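PDB 4LKS: glycosyl hydrolase, family 31/fibronectin type III domain protein from Clostridium perfringens, which contains a family 32 carbohydrate-binding module that binds galactose, probably helping the glycoside hydrolase to engage galactose-bearing glycans. Local coordinates for residues 80-85 with 158-163. Residues are numbered along the deposited sequence; the frame is centred on the assembly and turned at random.
With CA (calcium ion), chain C; GAL (beta-D-galactopyranose), chain D.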
ATOM      1  N   ASP A  80       4.106   5.633   3.016  1.00  7.13           N
ATOM      2  CA  ASP A  80       4.648   5.705   1.658  1.00  8.68           C
ATOM      3  C   ASP A  80       4.279   4.448   0.899  1.00  9.29           C
ATOM      4  O   ASP A  80       4.379   3.332   1.427  1.00  9.44           O
ATOM      5  CB  ASP A  80       6.180   5.811   1.633  1.00  8.18           C
ATOM      6  CG  ASP A  80       6.716   7.074   2.267  1.00 11.69           C
ATOM      7  OD1 ASP A  80       5.975   8.061   2.457  1.00  9.68           O
ATOM      8  OD2 ASP A  80       7.930   7.064   2.580  1.00 14.40           O
ATOM      9  N   TYR A  81       3.876   4.621  -0.350  1.00  7.81           N
ATOM     10  CA  TYR A  81       3.633   3.500  -1.240  1.00  7.14           C
ATOM     11  C   TYR A  81       4.815   3.375  -2.205  1.00  7.39           C
ATOM     12  O   TYR A  81       5.140   4.328  -2.907  1.00  9.27           O
ATOM     13  CB  TYR A  81       2.325   3.724  -2.013  1.00  8.19           C
ATOM     14  CG  TYR A  81       2.105   2.760  -3.161  1.00  7.79           C
ATOM     15  CD1 TYR A  81       1.610   1.476  -2.937  1.00  8.70           C
ATOM     16  CD2 TYR A  81       2.413   3.125  -4.468  1.00  9.18           C
ATOM     17  CE1 TYR A  81       1.404   0.589  -3.991  1.00  8.72           C
ATOM     18  CE2 TYR A  81       2.208   2.243  -5.534  1.00  9.52           C
ATOM     19  CZ  TYR A  81       1.710   0.980  -5.282  1.00  7.24           C
ATOM     20  OH  TYR A  81       1.517   0.115  -6.330  1.00  8.88           O
ATOM     21  N   LEU A  82       5.463   2.213  -2.230  1.00  7.72           N
ATOM     22  CA  LEU A  82       6.554   1.960  -3.174  1.00 10.36           C
ATOM     23  C   LEU A  82       6.053   1.024  -4.258  1.00  7.82           C
ATOM     24  O   LEU A  82       5.707  -0.125  -3.981  1.00  9.80           O
ATOM     25  CB  LEU A  82       7.774   1.352  -2.472  1.00  8.88           C
ATOM     26  CG  LEU A  82       8.967   1.056  -3.394  1.00  9.61           C
ATOM     27  CD1 LEU A  82       9.567   2.350  -3.921  1.00 12.79           C
ATOM     28  CD2 LEU A  82      10.026   0.220  -2.668  1.00 11.51           C
ATOM     29  N   PRO A  83       5.964   1.524  -5.494  1.00  9.80           N
ATOM     30  CA  PRO A  83       5.515   0.626  -6.560  1.00 10.98           C
ATOM     31  C   PRO A  83       6.579  -0.394  -6.928  1.00 11.43           C
ATOM     32  O   PRO A  83       7.772  -0.222  -6.638  1.00 12.26           O
ATOM     33  CB  PRO A  83       5.256   1.567  -7.748  1.00 13.30           C
ATOM     34  CG  PRO A  83       6.049   2.790  -7.455  1.00 16.91           C
ATOM     35  CD  PRO A  83       6.169   2.904  -5.960  1.00 12.26           C
ATOM     36  N   ARG A  84       6.106  -1.467  -7.544  1.00 11.41           N
ATOM     37  CA  ARG A  84       6.938  -2.491  -8.151  1.00 12.91           C
ATOM     38  C   ARG A  84       8.055  -1.860  -8.975  1.00 13.24           C
ATOM     39  O   ARG A  84       7.814  -0.932  -9.763  1.00 13.74           O
ATOM     40  CB  ARG A  84       6.040  -3.348  -9.037  1.00 13.38           C
ATOM     41  CG  ARG A  84       6.702  -4.539  -9.665  1.00 14.70           C
ATOM     42  CD  ARG A  84       5.657  -5.309 -10.438  1.00 17.10           C
ATOM     43  NE  ARG A  84       6.153  -6.606 -10.867  1.00 16.13           N
ATOM     44  CZ  ARG A  84       5.385  -7.552 -11.384  1.00 18.22           C
ATOM     45  NH1 ARG A  84       4.083  -7.337 -11.551  1.00 17.05           N
ATOM     46  NH2 ARG A  84       5.918  -8.712 -11.735  1.00 18.98           N
ATOM     47  N   GLN A  85       9.278  -2.348  -8.784  1.00 13.08           N
ATOM     48  CA  GLN A  85      10.453  -1.705  -9.378  1.00 13.23           C
ATOM     49  C   GLN A  85      10.792  -2.179 -10.786  1.00 24.97           C
ATOM     50  O   GLN A  85      11.389  -1.431 -11.561  1.00 31.23           O
ATOM     51  CB  GLN A  85      11.674  -1.880  -8.468  1.00 15.82           C
ATOM     52  CG  GLN A  85      11.542  -1.169  -7.135  1.00 15.28           C
ATOM     53  CD  GLN A  85      11.512   0.338  -7.280  1.00 17.46           C
ATOM     54  OE1 GLN A  85      12.514   0.955  -7.640  1.00 22.14           O
ATOM     55  NE2 GLN A  85      10.359   0.942  -7.002  1.00 16.18           N
ATOM     56  N   SER A 158      -0.326  -4.178  -7.151  1.00 10.21           N
ATOM     57  CA  SER A 158       0.893  -4.680  -6.534  1.00  8.65           C
ATOM     58  C   SER A 158       1.480  -3.601  -5.640  1.00 12.17           C
ATOM     59  O   SER A 158       1.107  -2.435  -5.736  1.00 11.43           O
ATOM     60  CB  SER A 158       1.912  -5.128  -7.583  1.00 12.22           C
ATOM     61  OG  SER A 158       2.269  -4.070  -8.455  1.00 11.38           O
ATOM     62  N   ALA A 159       2.379  -4.007  -4.758  1.00  9.40           N
ATOM     63  CA  ALA A 159       3.066  -3.062  -3.890  1.00  8.02           C
ATOM     64  C   ALA A 159       4.364  -3.705  -3.490  1.00  8.97           C
ATOM     65  O   ALA A 159       4.360  -4.847  -3.030  1.00  9.49           O
ATOM     66  CB  ALA A 159       2.235  -2.775  -2.657  1.00 10.73           C
ATOM     67  N   ALA A 160       5.469  -2.977  -3.649  1.00 10.41           N
ATOM     68  CA  ALA A 160       6.761  -3.460  -3.166  1.00  8.84           C
ATOM     69  C   ALA A 160       6.934  -3.174  -1.674  1.00  8.05           C
ATOM     70  O   ALA A 160       7.461  -4.007  -0.938  1.00  9.97           O
ATOM     71  CB  ALA A 160       7.891  -2.843  -3.959  1.00 11.00           C
ATOM     72  N   GLU A 161       6.518  -1.983  -1.236  1.00  8.89           N
ATOM     73  CA  GLU A 161       6.535  -1.641   0.182  1.00  8.52           C
ATOM     74  C   GLU A 161       5.428  -0.681   0.534  1.00  8.91           C
ATOM     75  O   GLU A 161       5.024   0.168  -0.272  1.00  9.86           O
ATOM     76  CB  GLU A 161       7.844  -0.955   0.577  1.00  9.72           C
ATOM     77  CG  GLU A 161       9.090  -1.813   0.572  1.00 12.29           C
ATOM     78  CD  GLU A 161      10.223  -1.109   1.300  1.00 15.37           C
ATOM     79  OE1 GLU A 161      11.153  -0.599   0.632  1.00 15.20           O
ATOM     80  OE2 GLU A 161      10.161  -1.030   2.551  1.00 17.63           O
ATOM     81  N   LEU A 162       4.974  -0.821   1.772  1.00  8.90           N
ATOM     82  CA  LEU A 162       4.217   0.216   2.466  1.00  7.79           C
ATOM     83  C   LEU A 162       5.051   0.591   3.687  1.00 10.92           C
ATOM     84  O   LEU A 162       5.394  -0.274   4.513  1.00 12.37           O
ATOM     85  CB  LEU A 162       2.849  -0.306   2.892  1.00  9.42           C
ATOM     86  CG  LEU A 162       1.931  -0.755   1.759  1.00  8.91           C
ATOM     87  CD1 LEU A 162       0.719  -1.476   2.335  1.00 14.87           C
ATOM     88  CD2 LEU A 162       1.466   0.429   0.908  1.00 11.25           C
ATOM     89  N   VAL A 163       5.395   1.866   3.795  1.00  9.37           N
ATOM     90  CA  VAL A 163       6.218   2.379   4.890  1.00  9.05           C
ATOM     91  C   VAL A 163       5.311   3.203   5.798  1.00  7.74           C
ATOM     92  O   VAL A 163       4.533   4.014   5.310  1.00  9.64           O
ATOM     93  CB  VAL A 163       7.371   3.262   4.353  1.00 10.05           C
ATOM     94  CG1 VAL A 163       8.251   3.764   5.503  1.00  9.38           C
ATOM     95  CG2 VAL A 163       8.205   2.498   3.296  1.00 12.32           C
TER
HETATM   96 CA    CA C 201       8.675  -5.950  -0.438  0.63  9.62          CA
HETATM   97  C1  GAL D 202       3.140 -10.701 -15.676  1.00 39.53           C
HETATM   98  C2  GAL D 202       3.787 -10.357 -14.320  1.00 29.99           C
HETATM   99  C3  GAL D 202       2.888 -10.790 -13.172  1.00 25.64           C
HETATM  100  C4  GAL D 202       1.508 -10.132 -13.333  1.00 21.98           C
HETATM  101  C5  GAL D 202       0.936 -10.516 -14.682  1.00 23.07           C
HETATM  102  C6  GAL D 202      -0.391  -9.828 -15.006  1.00 27.58           C
HETATM  103  O1  GAL D 202       3.904 -10.197 -16.738  1.00 43.90           O
HETATM  104  O2  GAL D 202       5.053 -11.002 -14.137  1.00 29.57           O
HETATM  105  O3  GAL D 202       3.435 -10.370 -11.925  1.00 20.30           O
HETATM  106  O4  GAL D 202       1.640  -8.712 -13.282  1.00 19.41           O
HETATM  107  O5  GAL D 202       1.834 -10.127 -15.750  1.00 26.40           O
HETATM  108  O6  GAL D 202      -0.915 -10.273 -16.252  1.00 31.63           O
HETATM  109  O   HOH W   1       3.249  -1.626  -7.934  1.00 12.81           O
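L82 and E161 form a hydrogen-bonded pair in antiparallel strands whose short axes run at 165°, and at A160 the regular register gives way to a bulge. The carbonyl of L82 faces two successive amides: A160 N binds L82 O at 2.9 Å, whereas the bond from E161 N to the same oxygen is weak. At the bulge the carbonyl of A160 points to the calcium ion, which A160 O binds at 2.4 Å together with N42, D45, D47 and T50. Among the side chains, L82 and E161 lie side by side, with L82 CD2 against CG and OE1 of E161, whose OE1 is held by Y128. On the other face Y81 has CG anti to the backbone N (chi1 169°); its CE1 lies beside A159 CB, and L162 CD2 meets the ring edge. Its OH donates to S158 O at 2.7 Å. Beyond the strand, one water accepts from R84 N and donates to S158 OG, which is also hydrogen-bonded to N89 O. The extended R84 side chain reaches galactose, where NH1 and NH2 both donate to O3, NH2 at 3.0 Å, and NH1 also to O4. Here a classic beta bulge in the F5/8 type C beta-sandwich joins the calcium site to the strand leading into the galactose pocket.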